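Local coordinates for CMP-sialic acid transporter 1 (Zea mays, PDB 6I1R), which probably exchanges CMP-sialic acid from the cytoplasm for CMP across the Golgi membrane, as a member of the nucleotide-sugar transporter family, at residues S15-L20 / G244-L249; M104-I109 / V137-S142. The protein carries 5 engineered substitutions. All coordinates share one frame; numbering follows the deposited sequence.

Interaction 1: S15-L20 / G244-L249; sequences SSQGIL and GSTGLL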
ATOM      1  N   SER B  15     -16.435  12.841  -0.518  1.00 75.21           N
ATOM      2  CA  SER B  15     -16.463  11.752  -1.501  1.00 76.83           C
ATOM      3  C   SER B  15     -15.455  12.020  -2.627  1.00 78.76           C
ATOM      4  O   SER B  15     -14.993  11.081  -3.271  1.00 81.22           O
ATOM      5  CB  SER B  15     -17.854  11.540  -2.047  1.00 76.56           C
ATOM      6  OG  SER B  15     -18.162  12.493  -3.054  1.00 76.14           O
ATOM      7  N   SER B  16     -15.133  13.292  -2.873  1.00 79.17           N
ATOM      8  CA  SER B  16     -14.131  13.660  -3.878  1.00 79.09           C
ATOM      9  C   SER B  16     -12.750  13.145  -3.454  1.00 78.79           C
ATOM     10  O   SER B  16     -12.076  12.464  -4.227  1.00 81.15           O
ATOM     11  CB  SER B  16     -14.105  15.151  -4.112  1.00 80.06           C
ATOM     12  OG  SER B  16     -15.295  15.587  -4.750  1.00 81.64           O
ATOM     13  N   GLN B  17     -12.340  13.470  -2.229  1.00 76.98           N
ATOM     14  CA  GLN B  17     -11.052  13.008  -1.700  1.00 75.67           C
ATOM     15  C   GLN B  17     -11.049  11.475  -1.629  1.00 74.03           C
ATOM     16  O   GLN B  17      -9.996  10.855  -1.731  1.00 70.18           O
ATOM     17  CB  GLN B  17     -10.759  13.633  -0.332  1.00 75.93           C
ATOM     18  CG  GLN B  17     -11.646  13.117   0.794  1.00 77.04           C
ATOM     19  CD  GLN B  17     -11.336  13.774   2.118  1.00 78.30           C
ATOM     20  OE1 GLN B  17     -11.209  14.993   2.215  1.00 79.37           O
ATOM     21  NE2 GLN B  17     -11.220  12.962   3.156  1.00 77.53           N
ATOM     22  N   GLY B  18     -12.226  10.879  -1.449  1.00 75.51           N
ATOM     23  CA  GLY B  18     -12.372   9.425  -1.461  1.00 75.89           C
ATOM     24  C   GLY B  18     -11.925   8.812  -2.779  1.00 75.02           C
ATOM     25  O   GLY B  18     -11.113   7.885  -2.790  1.00 77.56           O
ATOM     26  N   ILE B  19     -12.443   9.340  -3.885  1.00 72.43           N
ATOM     27  CA  ILE B  19     -12.159   8.809  -5.225  1.00 72.24           C
ATOM     28  C   ILE B  19     -10.731   9.199  -5.629  1.00 71.97           C
ATOM     29  O   ILE B  19      -9.963   8.367  -6.117  1.00 69.58           O
ATOM     30  CB  ILE B  19     -13.201   9.313  -6.246  1.00 71.22           C
ATOM     31  CG1 ILE B  19     -14.619   8.865  -5.881  1.00 70.67           C
ATOM     32  CG2 ILE B  19     -12.831   8.893  -7.661  1.00 70.94           C
ATOM     33  CD1 ILE B  19     -15.694   9.827  -6.323  1.00 70.97           C
ATOM     34  N   LEU B  20     -10.392  10.469  -5.421  1.00 74.00           N
ATOM     35  CA  LEU B  20      -9.079  11.002  -5.795  1.00 74.73           C
ATOM     36  C   LEU B  20      -7.962  10.239  -5.066  1.00 73.66           C
ATOM     37  O   LEU B  20      -6.871  10.090  -5.612  1.00 72.95           O
ATOM     38  CB  LEU B  20      -9.028  12.500  -5.470  1.00 75.86           C
ATOM     39  CG  LEU B  20      -9.841  13.405  -6.397  1.00 78.00           C
ATOM     40  CD1 LEU B  20      -9.977  14.803  -5.809  1.00 79.53           C
ATOM     41  CD2 LEU B  20      -9.217  13.469  -7.785  1.00 78.26           C
ATOM     42  N   GLY B 244      -7.447  19.247   3.056  1.00 65.26           N
ATOM     43  CA  GLY B 244      -7.423  20.542   3.711  1.00 65.35           C
ATOM     44  C   GLY B 244      -8.788  21.210   3.688  1.00 66.08           C
ATOM     45  O   GLY B 244      -9.277  21.678   4.716  1.00 65.08           O
ATOM     46  N   SER B 245      -9.402  21.237   2.507  1.00 67.33           N
ATOM     47  CA  SER B 245     -10.710  21.863   2.310  1.00 68.11           C
ATOM     48  C   SER B 245     -11.728  21.288   3.300  1.00 69.00           C
ATOM     49  O   SER B 245     -12.281  22.018   4.122  1.00 71.25           O
ATOM     50  CB  SER B 245     -11.183  21.693   0.889  1.00 68.74           C
ATOM     51  OG  SER B 245     -10.267  22.273  -0.028  1.00 68.99           O
ATOM     52  N   THR B 246     -11.946  19.978   3.229  1.00 68.91           N
ATOM     53  CA  THR B 246     -12.976  19.324   4.044  1.00 68.83           C
ATOM     54  C   THR B 246     -12.705  19.597   5.530  1.00 68.12           C
ATOM     55  O   THR B 246     -13.639  19.830   6.295  1.00 69.39           O
ATOM     56  CB  THR B 246     -13.068  17.823   3.735  1.00 69.53           C
ATOM     57  OG1 THR B 246     -11.773  17.240   3.885  1.00 69.37           O
ATOM     58  CG2 THR B 246     -13.593  17.543   2.342  1.00 69.77           C
ATOM     59  N   GLY B 247     -11.432  19.601   5.919  1.00 66.81           N
ATOM     60  CA  GLY B 247     -11.031  19.850   7.302  1.00 64.90           C
ATOM     61  C   GLY B 247     -11.404  21.244   7.787  1.00 64.25           C
ATOM     62  O   GLY B 247     -11.677  21.428   8.975  1.00 63.71           O
ATOM     63  N   LEU B 248     -11.402  22.231   6.892  1.00 65.00           N
ATOM     64  CA  LEU B 248     -11.825  23.595   7.252  1.00 65.88           C
ATOM     65  C   LEU B 248     -13.347  23.624   7.443  1.00 66.60           C
ATOM     66  O   LEU B 248     -13.857  24.335   8.316  1.00 67.82           O
ATOM     67  CB  LEU B 248     -11.395  24.585   6.164  1.00 65.63           C
ATOM     68  CG  LEU B 248      -9.893  24.855   6.055  1.00 65.89           C
ATOM     69  CD1 LEU B 248      -9.595  25.757   4.867  1.00 65.41           C
ATOM     70  CD2 LEU B 248      -9.347  25.467   7.338  1.00 65.61           C
ATOM     71  N   LEU B 249     -14.057  22.853   6.625  1.00 66.15           N
ATOM     72  CA  LEU B 249     -15.513  22.768   6.720  1.00 65.79           C
ATOM     73  C   LEU B 249     -15.894  22.078   8.034  1.00 65.54           C
ATOM     74  O   LEU B 249     -16.852  22.486   8.693  1.00 66.61           O
ATOM     75  CB  LEU B 249     -16.067  22.004   5.514  1.00 66.00           C
ATOM     76  CG  LEU B 249     -15.778  22.618   4.144  1.00 66.76           C
ATOM     77  CD1 LEU B 249     -16.263  21.702   3.032  1.00 68.01           C
ATOM     78  CD2 LEU B 249     -16.410  23.996   4.010  1.00 66.80           C
TER
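Gln17 and Thr246 make the sole side-chain contact between residues 15-20 and 244-249, spanning two helices whose CA atoms at these positions stand 8.8 Å apart. On helix 234-256, Gly244 and Ser245 come first; their carbonyls accept the amides of Leu248 and Leu249 in regular helical bonds. At Thr246 the second helix meets the first. Its OG1 lies 2.9 Å from Gln17 OE1, close enough for a hydrogen bond, but the single hydroxyl proton can also go to Asn242 O, one turn back on its own helix. The methyl joins in from the same residue, CG2 being 3.5 Å from Gln17 OE1, so both branches of Thr246 border the amide oxygen. Gln17 bridges the gap because its chain runs straight out beyond CG (chi2 -179°), carrying OE1 to the threonine hydroxyl. The side chain of Thr246 also touches Leu10, Leu13 and Thr14, which widens its footing on the first helix beyond the polar pair.

Helices 3-24 and 234-256 are two of the ten membrane-spanning helices of the drug/metabolite transporter fold. They lie far apart in sequence yet meet near, but not in, the nucleotide pocket, with the side chain of Thr246 about 9 Å from the bound cytidine-5'-monophosphate. Farther along, Leu248 packs on helix 37-59, where it touches the pocket residue Lys45, while Leu249 returns to helix 3-24 and rests on Val6.

Interaction 2: M104-I109 / V137-S142; sequences MGNLKI and VGTTTS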
ATOM      1  N   MET B 104     -16.281  -1.815  11.359  1.00 83.11           N
ATOM      2  CA  MET B 104     -16.315  -1.437  12.781  1.00 82.22           C
ATOM      3  C   MET B 104     -16.278   0.092  12.914  1.00 80.91           C
ATOM      4  O   MET B 104     -16.631   0.631  13.961  1.00 81.05           O
ATOM      5  CB  MET B 104     -15.129  -2.031  13.549  1.00 83.96           C
ATOM      6  CG  MET B 104     -15.295  -3.497  13.901  1.00 85.01           C
ATOM      7  SD  MET B 104     -14.036  -4.083  15.071  1.00 86.13           S
ATOM      8  CE  MET B 104     -12.535  -3.739  14.155  1.00 86.95           C
ATOM      9  N   GLY B 105     -15.838   0.778  11.859  1.00 79.11           N
ATOM     10  CA  GLY B 105     -15.754   2.237  11.836  1.00 76.62           C
ATOM     11  C   GLY B 105     -17.101   2.924  12.016  1.00 75.02           C
ATOM     12  O   GLY B 105     -17.144   4.064  12.453  1.00 75.89           O
ATOM     13  N   ASN B 106     -18.204   2.242  11.707  1.00 73.03           N
ATOM     14  CA  ASN B 106     -19.538   2.845  11.831  1.00 71.09           C
ATOM     15  C   ASN B 106     -19.944   2.981  13.307  1.00 69.98           C
ATOM     16  O   ASN B 106     -21.039   3.469  13.596  1.00 69.07           O
ATOM     17  CB  ASN B 106     -20.600   2.044  11.074  1.00 70.65           C
ATOM     18  CG  ASN B 106     -20.296   1.914   9.598  1.00 69.75           C
ATOM     19  OD1 ASN B 106     -20.089   2.912   8.912  1.00 70.40           O
ATOM     20  ND2 ASN B 106     -20.268   0.689   9.103  1.00 69.35           N
ATOM     21  N   LEU B 107     -19.089   2.556  14.236  1.00 67.92           N
ATOM     22  CA  LEU B 107     -19.395   2.679  15.661  1.00 68.02           C
ATOM     23  C   LEU B 107     -19.144   4.122  16.126  1.00 67.91           C
ATOM     24  O   LEU B 107     -19.680   4.541  17.152  1.00 66.52           O
ATOM     25  CB  LEU B 107     -18.549   1.679  16.458  1.00 68.56           C
ATOM     26  CG  LEU B 107     -19.270   1.006  17.625  1.00 69.57           C
ATOM     27  CD1 LEU B 107     -20.132  -0.146  17.131  1.00 69.59           C
ATOM     28  CD2 LEU B 107     -18.281   0.519  18.672  1.00 69.87           C
ATOM     29  N   LYS B 108     -18.339   4.879  15.384  1.00 69.63           N
ATOM     30  CA  LYS B 108     -18.079   6.287  15.727  1.00 71.17           C
ATOM     31  C   LYS B 108     -19.390   7.083  15.715  1.00 70.63           C
ATOM     32  O   LYS B 108     -19.506   8.088  16.411  1.00 69.21           O
ATOM     33  CB  LYS B 108     -17.066   6.929  14.774  1.00 73.82           C
ATOM     34  CG  LYS B 108     -17.354   6.746  13.295  1.00 76.08           C
ATOM     35  CD  LYS B 108     -16.449   7.554  12.421  1.00 77.99           C
ATOM     36  CE  LYS B 108     -17.200   8.146  11.256  1.00 79.13           C
ATOM     37  NZ  LYS B 108     -16.307   8.886  10.334  1.00 79.97           N
ATOM     38  N   ILE B 109     -20.356   6.641  14.915  1.00 70.37           N
ATOM     39  CA  ILE B 109     -21.652   7.311  14.817  1.00 69.94           C
ATOM     40  C   ILE B 109     -22.370   7.233  16.173  1.00 67.85           C
ATOM     41  O   ILE B 109     -22.954   8.224  16.617  1.00 66.75           O
ATOM     42  CB  ILE B 109     -22.495   6.716  13.668  1.00 71.15           C
ATOM     43  CG1 ILE B 109     -21.859   6.994  12.303  1.00 72.37           C
ATOM     44  CG2 ILE B 109     -23.932   7.220  13.723  1.00 71.06           C
ATOM     45  CD1 ILE B 109     -22.332   6.075  11.198  1.00 73.26           C
ATOM     46  N   VAL B 137     -26.410   1.697  11.566  1.00 65.42           N
ATOM     47  CA  VAL B 137     -26.875   0.409  11.051  1.00 65.94           C
ATOM     48  C   VAL B 137     -26.945   0.473   9.518  1.00 65.63           C
ATOM     49  O   VAL B 137     -26.589  -0.492   8.846  1.00 64.68           O
ATOM     50  CB  VAL B 137     -28.233   0.014  11.667  1.00 66.78           C
ATOM     51  CG1 VAL B 137     -28.841  -1.194  10.970  1.00 67.47           C
ATOM     52  CG2 VAL B 137     -28.127  -0.239  13.163  1.00 66.59           C
ATOM     53  N   GLY B 138     -27.394   1.603   8.975  1.00 66.44           N
ATOM     54  CA  GLY B 138     -27.595   1.758   7.529  1.00 67.77           C
ATOM     55  C   GLY B 138     -26.290   1.772   6.750  1.00 68.06           C
ATOM     56  O   GLY B 138     -26.223   1.259   5.629  1.00 66.94           O
ATOM     57  N   THR B 139     -25.260   2.376   7.339  1.00 68.63           N
ATOM     58  CA  THR B 139     -23.942   2.467   6.714  1.00 68.82           C
ATOM     59  C   THR B 139     -23.260   1.094   6.759  1.00 68.07           C
ATOM     60  O   THR B 139     -22.693   0.639   5.766  1.00 67.45           O
ATOM     61  CB  THR B 139     -23.092   3.547   7.393  1.00 68.95           C
ATOM     62  OG1 THR B 139     -23.029   3.251   8.789  1.00 69.80           O
ATOM     63  CG2 THR B 139     -23.646   4.941   7.188  1.00 68.40           C
ATOM     64  N   THR B 140     -23.329   0.451   7.921  1.00 68.38           N
ATOM     65  CA  THR B 140     -22.849  -0.921   8.094  1.00 69.15           C
ATOM     66  C   THR B 140     -23.495  -1.835   7.046  1.00 69.75           C
ATOM     67  O   THR B 140     -22.802  -2.629   6.409  1.00 68.83           O
ATOM     68  CB  THR B 140     -23.131  -1.421   9.517  1.00 68.61           C
ATOM     69  OG1 THR B 140     -22.500  -0.520  10.428  1.00 68.13           O
ATOM     70  CG2 THR B 140     -22.636  -2.829   9.769  1.00 69.17           C
ATOM     71  N   THR B 141     -24.810  -1.696   6.868  1.00 71.22           N
ATOM     72  CA  THR B 141     -25.587  -2.533   5.942  1.00 72.86           C
ATOM     73  C   THR B 141     -24.994  -2.457   4.528  1.00 75.34           C
ATOM     74  O   THR B 141     -24.851  -3.481   3.864  1.00 75.86           O
ATOM     75  CB  THR B 141     -27.069  -2.134   5.952  1.00 71.76           C
ATOM     76  OG1 THR B 141     -27.617  -2.533   7.208  1.00 70.79           O
ATOM     77  CG2 THR B 141     -27.874  -2.758   4.832  1.00 71.03           C
ATOM     78  N   SER B 142     -24.652  -1.251   4.079  1.00 77.86           N
ATOM     79  CA  SER B 142     -24.111  -1.047   2.733  1.00 80.21           C
ATOM     80  C   SER B 142     -22.720  -1.681   2.599  1.00 81.14           C
ATOM     81  O   SER B 142     -22.328  -2.088   1.506  1.00 81.39           O
ATOM     82  CB  SER B 142     -24.075   0.420   2.388  1.00 81.53           C
ATOM     83  OG  SER B 142     -23.246   1.132   3.293  1.00 81.52           O
TER
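Asn106 and Thr140 bring the two backbones closest, with CA atoms 6.3 Å apart. Residues 104-109 lead into helix 108-118, and residues 137-142 belong to helix 126-143. Asn106 points its CB toward that helix, and its CG lies opposite the carbonyl carbon about the first torsion (chi1 -59°), which places the amide between two consecutive threonines. The two ends of the amide meet different neighbours. ND2 gives a weak, strongly bent hydrogen bond to Thr140 OG1 (2.9 Å, 120° at the hydrogen), while OD1 sits 3.0 Å from Thr139 OG1. The threonines present their hydroxyls by different rotations: Thr139 tucks OG1 between its backbone N and carbonyl carbon (chi1 56°), whereas Thr140 turns OG1 opposite its carbonyl carbon. Both hydroxyls are also hydrogen-bonded to Ala136 O, that of Thr139 to Leu135 O as well, and Asn106 ND2 has its stronger partner in Gln143 OE1. Beside the OD1 end of the amide, Ile109 and Thr139 reach toward one another tip to tip, Ile109 CD1 lying 3.8 Å from Thr139 OG1, and both side chains also touch Ser267 of helix 259-279. A buried asparagine meeting hydroxyls that are themselves tied to backbone carbonyls thus joins two successive transmembrane segments of the drug/metabolite transporter fold.

In the fold
Interaction 1 joins helices far apart in sequence, and interaction 2 joins neighbours in the chain that lie within the long span between the segments of interaction 1. They share no helix; their centres are 20 Å apart and their nearest atoms about 10 Å. Helix 259-279 touches side chains from both. Interaction 1 lies nearer the chain centre, with Thr246 about 9 Å from the nucleotide, yet is only partly buried and rests on one pair: a single hydroxyl, its proton undecided, against an amide oxygen. Interaction 2 is buried and more extensive, setting one amide against two hydroxyls, with an N-H weakly donating to one of them, and adding a methyl-to-hydroxyl touch.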